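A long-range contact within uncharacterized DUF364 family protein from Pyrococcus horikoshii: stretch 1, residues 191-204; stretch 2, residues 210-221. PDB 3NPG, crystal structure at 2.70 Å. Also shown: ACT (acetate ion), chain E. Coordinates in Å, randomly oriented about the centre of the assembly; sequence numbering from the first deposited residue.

Stretch 1 191-204: KLIVITGPTGQLLP
Stretch 2 (210-221) TKVTHLASMKVT

Two neighbouring parallel β-strands, 192-196 and 214-220, are joined by a backbone ladder that is extended at both ends by side-chain hydrogen bonds and packed with aliphatic groups. The two stretches bury 912 Å² between them, both sides summed. The strand axes approach to 4.7 Å and run in the same direction, 17° apart (signed crossing angle -17°). The register pairs V194 with H214 (CA-CA 4.9 Å), I195 with L215 (5.1 Å) and T196 with A216 (4.4 Å).

Residues 192-196 are extended, with phi from -137° to -99° and psi from 103° to 143°; H214, L215 and A216 are similar at -136/159, -126/115 and -106/103. I193 O accepts from both T213 N (3.0 Å) and H214 N (3.2 Å). I195 N then gives a weak bond to H214 O (3.3 Å), I195 O receives A216 N (3.0 Å), and G197 N donates to A216 O (2.8 Å). T196 CA also approaches A216 O at 3.1 Å in a CA-H...O contact.

At the entry to the ladder T213 (-101/-37, chi1 p) points toward stretch 1, and its OG1 accepts from I193 N at 2.9 Å. The same hydroxyl lies 3.1 Å from H214 ND1, a hydrogen bond in which either could donate. H214 (chi1 m, chi2 80°) shares a sheet face with V194 (t), T196 (t) and A216. L192 CD1 (chi1 t, chi2 p) comes within 3.4 Å of H214 ND1, and V194 CG1 lies 4.0 Å from A216 CB. The small methyl of A216 also sits 3.6 Å from T196 OG1.

On the other face, that of I195 and L215, I195 (m, m) sets CG1 3.7 Å from V212 CG1 (V212 chi1 t) and CB 3.8 Å from L215 CD2. L215 (m, t) has more area covered than any other residue here: its CD2 meets L202 CD2 at 3.7 Å (L202 p, t), while its CD1 lies 3.8 Å from P204 CA. Branched aliphatic side chains, isoleucine, valine and leucine, suit this buried, apolar layer. Nearer the entry, I193 (m, t) brings CD1 to 3.4 Å from K211 O.

Beyond the strand of stretch 1, the chain turns. G197 adopts 128/164, where a CB would be jammed against the preceding carbonyl oxygen, so glycine fits; G200 N bonds back to G197 O (2.9 Å). S217 (-140/-162, chi1 t) points toward this turn and donates from OG to G197 O at 3.0 Å, while its CB lies 3.3 Å from G200 O. Q201 (chi1 m, chi2 t, chi3 -31°) starts sideways, but its end comes nearer, and NE2 donates to M218 O at 3.0 Å. Selenomethionine M218 (p, t, p) sets CE 3.9 Å from P198 CG. Beside the turn, an acetate, probably from the crystallisation liquor, has its O 2.9 Å from T199 OG1 (chi1 m).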

# COMPACT_ATOMS: atom_id res chain seq x y z
N LYS A 191 11.87 18.93 24.68
CA LYS A 191 13.19 19.41 25.13
C LYS A 191 14.31 18.52 24.58
O LYS A 191 15.49 18.88 24.63
CB LYS A 191 13.25 19.50 26.68
CG LYS A 191 12.52 18.37 27.41
CD LYS A 191 12.43 18.64 28.91
CE LYS A 191 11.71 17.54 29.63
NZ LYS A 191 11.64 17.80 31.09
N LEU A 192 13.93 17.37 24.00
CA LEU A 192 14.86 16.38 23.46
C LEU A 192 14.35 15.86 22.10
O LEU A 192 13.31 15.21 22.05
CB LEU A 192 15.00 15.22 24.47
CG LEU A 192 15.98 14.11 24.12
CD1 LEU A 192 17.42 14.60 24.16
CD2 LEU A 192 15.84 12.96 25.06
N ILE A 193 15.05 16.23 21.00
CA ILE A 193 14.69 15.79 19.64
C ILE A 193 15.86 15.04 19.02
O ILE A 193 16.90 15.64 18.73
CB ILE A 193 14.20 16.97 18.75
CG1 ILE A 193 12.99 17.69 19.41
CG2 ILE A 193 13.86 16.49 17.33
CD1 ILE A 193 12.62 18.96 18.79
N VAL A 194 15.71 13.71 18.85
CA VAL A 194 16.77 12.85 18.31
C VAL A 194 16.43 12.38 16.90
O VAL A 194 15.38 11.76 16.69
CB VAL A 194 17.06 11.65 19.26
CG1 VAL A 194 18.29 10.88 18.80
CG2 VAL A 194 17.23 12.11 20.70
N ILE A 195 17.31 12.66 15.93
CA ILE A 195 17.16 12.17 14.56
C ILE A 195 18.04 10.93 14.40
O ILE A 195 19.27 11.04 14.40
CB ILE A 195 17.49 13.30 13.52
CG1 ILE A 195 16.71 14.62 13.82
CG2 ILE A 195 17.27 12.82 12.08
CD1 ILE A 195 15.15 14.48 13.92
N THR A 196 17.42 9.74 14.41
CA THR A 196 18.15 8.47 14.45
C THR A 196 18.11 7.69 13.13
O THR A 196 17.07 7.62 12.48
CB THR A 196 17.71 7.62 15.65
OG1 THR A 196 18.56 6.47 15.75
CG2 THR A 196 16.25 7.18 15.56
N GLY A 197 19.24 7.06 12.80
CA GLY A 197 19.35 6.22 11.62
C GLY A 197 20.53 6.56 10.73
O GLY A 197 21.06 7.68 10.80
N PRO A 198 20.91 5.64 9.81
CA PRO A 198 22.04 5.93 8.89
C PRO A 198 21.85 7.18 8.01
O PRO A 198 22.83 7.74 7.55
CB PRO A 198 22.16 4.65 8.05
CG PRO A 198 21.52 3.59 8.87
CD PRO A 198 20.41 4.27 9.62
N THR A 199 20.59 7.62 7.78
CA THR A 199 20.32 8.83 6.98
C THR A 199 20.72 10.12 7.78
O THR A 199 20.86 11.20 7.18
CB THR A 199 18.84 8.84 6.49
OG1 THR A 199 18.49 7.55 5.99
CG2 THR A 199 18.59 9.90 5.43
N GLY A 200 20.96 9.96 9.08
CA GLY A 200 21.37 11.06 9.95
C GLY A 200 22.88 11.24 10.02
O GLY A 200 23.39 11.76 11.01
N GLN A 201 23.60 10.85 8.94
CA GLN A 201 25.06 10.96 8.85
C GLN A 201 25.51 12.40 8.62
O GLN A 201 26.72 12.67 8.57
CB GLN A 201 25.59 10.07 7.72
CG GLN A 201 25.75 8.61 8.10
CD GLN A 201 26.15 7.76 6.91
OE1 GLN A 201 25.78 8.04 5.77
NE2 GLN A 201 26.87 6.68 7.16
N LEU A 202 24.55 13.34 8.47
CA LEU A 202 24.85 14.76 8.20
C LEU A 202 25.62 15.44 9.36
O LEU A 202 25.58 14.96 10.50
CB LEU A 202 23.55 15.54 7.85
CG LEU A 202 22.62 15.94 9.02
CD1 LEU A 202 21.68 17.06 8.62
CD2 LEU A 202 21.82 14.77 9.51
N LEU A 203 26.36 16.54 9.05
CA LEU A 203 27.11 17.28 10.07
C LEU A 203 26.16 17.96 11.06
O LEU A 203 25.14 18.52 10.65
CB LEU A 203 28.03 18.33 9.42
CG LEU A 203 29.28 17.80 8.72
CD1 LEU A 203 29.98 18.89 7.98
CD2 LEU A 203 30.24 17.17 9.71
N PRO A 204 26.49 17.96 12.38
CA PRO A 204 25.59 18.63 13.36
C PRO A 204 25.45 20.12 13.10
O PRO A 204 24.37 20.68 13.31
CB PRO A 204 26.26 18.34 14.71
CG PRO A 204 27.16 17.18 14.46
CD PRO A 204 27.64 17.33 13.05
N THR A 210 18.18 24.89 14.73
CA THR A 210 16.94 24.09 14.75
C THR A 210 16.66 23.53 16.15
O THR A 210 17.51 23.63 17.03
CB THR A 210 16.97 22.97 13.68
OG1 THR A 210 17.89 21.96 14.08
CG2 THR A 210 17.32 23.49 12.29
N LYS A 211 15.48 22.92 16.33
CA LYS A 211 15.09 22.33 17.62
C LYS A 211 15.76 20.96 17.85
O LYS A 211 15.70 20.43 18.96
CB LYS A 211 13.57 22.22 17.73
CG LYS A 211 12.85 23.56 17.86
CD LYS A 211 11.37 23.37 18.13
CE LYS A 211 10.62 24.67 18.16
NZ LYS A 211 9.16 24.46 18.32
N VAL A 212 16.42 20.40 16.79
CA VAL A 212 17.14 19.11 16.89
C VAL A 212 18.23 19.21 17.95
O VAL A 212 19.05 20.14 17.91
CB VAL A 212 17.72 18.66 15.51
CG1 VAL A 212 18.48 17.33 15.64
CG2 VAL A 212 16.63 18.55 14.45
N THR A 213 18.24 18.28 18.92
CA THR A 213 19.22 18.31 20.01
C THR A 213 20.36 17.32 19.81
O THR A 213 21.50 17.62 20.16
CB THR A 213 18.51 18.10 21.35
OG1 THR A 213 17.82 16.85 21.32
CG2 THR A 213 17.54 19.24 21.69
N HIS A 214 20.06 16.14 19.24
CA HIS A 214 21.05 15.09 19.03
C HIS A 214 20.92 14.47 17.65
O HIS A 214 19.86 14.52 17.04
CB HIS A 214 20.91 13.99 20.11
CG HIS A 214 21.17 14.47 21.50
ND1 HIS A 214 20.20 15.13 22.22
CD2 HIS A 214 22.26 14.30 22.29
CE1 HIS A 214 20.74 15.40 23.40
NE2 HIS A 214 21.97 14.90 23.49
N LEU A 215 22.01 13.83 17.18
CA LEU A 215 22.03 13.05 15.95
C LEU A 215 22.55 11.67 16.27
O LEU A 215 23.68 11.53 16.74
CB LEU A 215 22.92 13.73 14.89
CG LEU A 215 22.25 14.80 14.03
CD1 LEU A 215 23.28 15.58 13.23
CD2 LEU A 215 21.20 14.20 13.09
N ALA A 216 21.70 10.64 16.11
CA ALA A 216 22.10 9.25 16.34
C ALA A 216 22.26 8.53 15.02
O ALA A 216 21.27 8.21 14.36
CB ALA A 216 21.07 8.55 17.21
N SER A 217 23.51 8.34 14.59
CA SER A 217 23.79 7.71 13.31
C SER A 217 24.99 6.76 13.42
O SER A 217 25.33 6.33 14.53
CB SER A 217 24.06 8.78 12.25
OG SER A 217 24.01 8.23 10.95
N MSE A 218 25.60 6.40 12.27
CA MSE A 218 26.74 5.48 12.24
C MSE A 218 27.74 5.86 11.14
O MSE A 218 27.35 6.32 10.07
CB MSE A 218 26.27 4.03 12.07
CG MSE A 218 25.53 3.77 10.75
SE MSE A 218 24.60 2.09 10.75
CE MSE A 218 23.24 2.48 12.16
N LYS A 219 29.04 5.64 11.41
CA LYS A 219 30.09 5.91 10.44
C LYS A 219 30.66 4.61 9.90
O LYS A 219 31.00 3.72 10.68
CB LYS A 219 31.20 6.78 11.07
CG LYS A 219 32.29 7.19 10.07
CD LYS A 219 33.35 8.06 10.71
CE LYS A 219 34.40 8.46 9.71
NZ LYS A 219 35.45 9.31 10.34
N VAL A 220 30.79 4.51 8.57
CA VAL A 220 31.34 3.32 7.91
C VAL A 220 32.84 3.18 8.22
O VAL A 220 33.63 4.08 7.92
CB VAL A 220 31.07 3.34 6.39
CG1 VAL A 220 31.62 2.09 5.72
CG2 VAL A 220 29.58 3.49 6.10
N THR A 221 33.23 2.05 8.86
CA THR A 221 34.63 1.78 9.21
C THR A 221 35.38 1.08 8.08
O THR A 221 36.57 1.30 7.90
CB THR A 221 34.72 1.01 10.55
OG1 THR A 221 33.89 -0.16 10.48
CG2 THR A 221 34.32 1.86 11.73
C ACT E . 17.17 5.78 8.46
O ACT E . 16.93 6.93 8.33
OXT ACT E . 17.89 5.26 7.67
CH3 ACT E . 16.55 4.97 9.60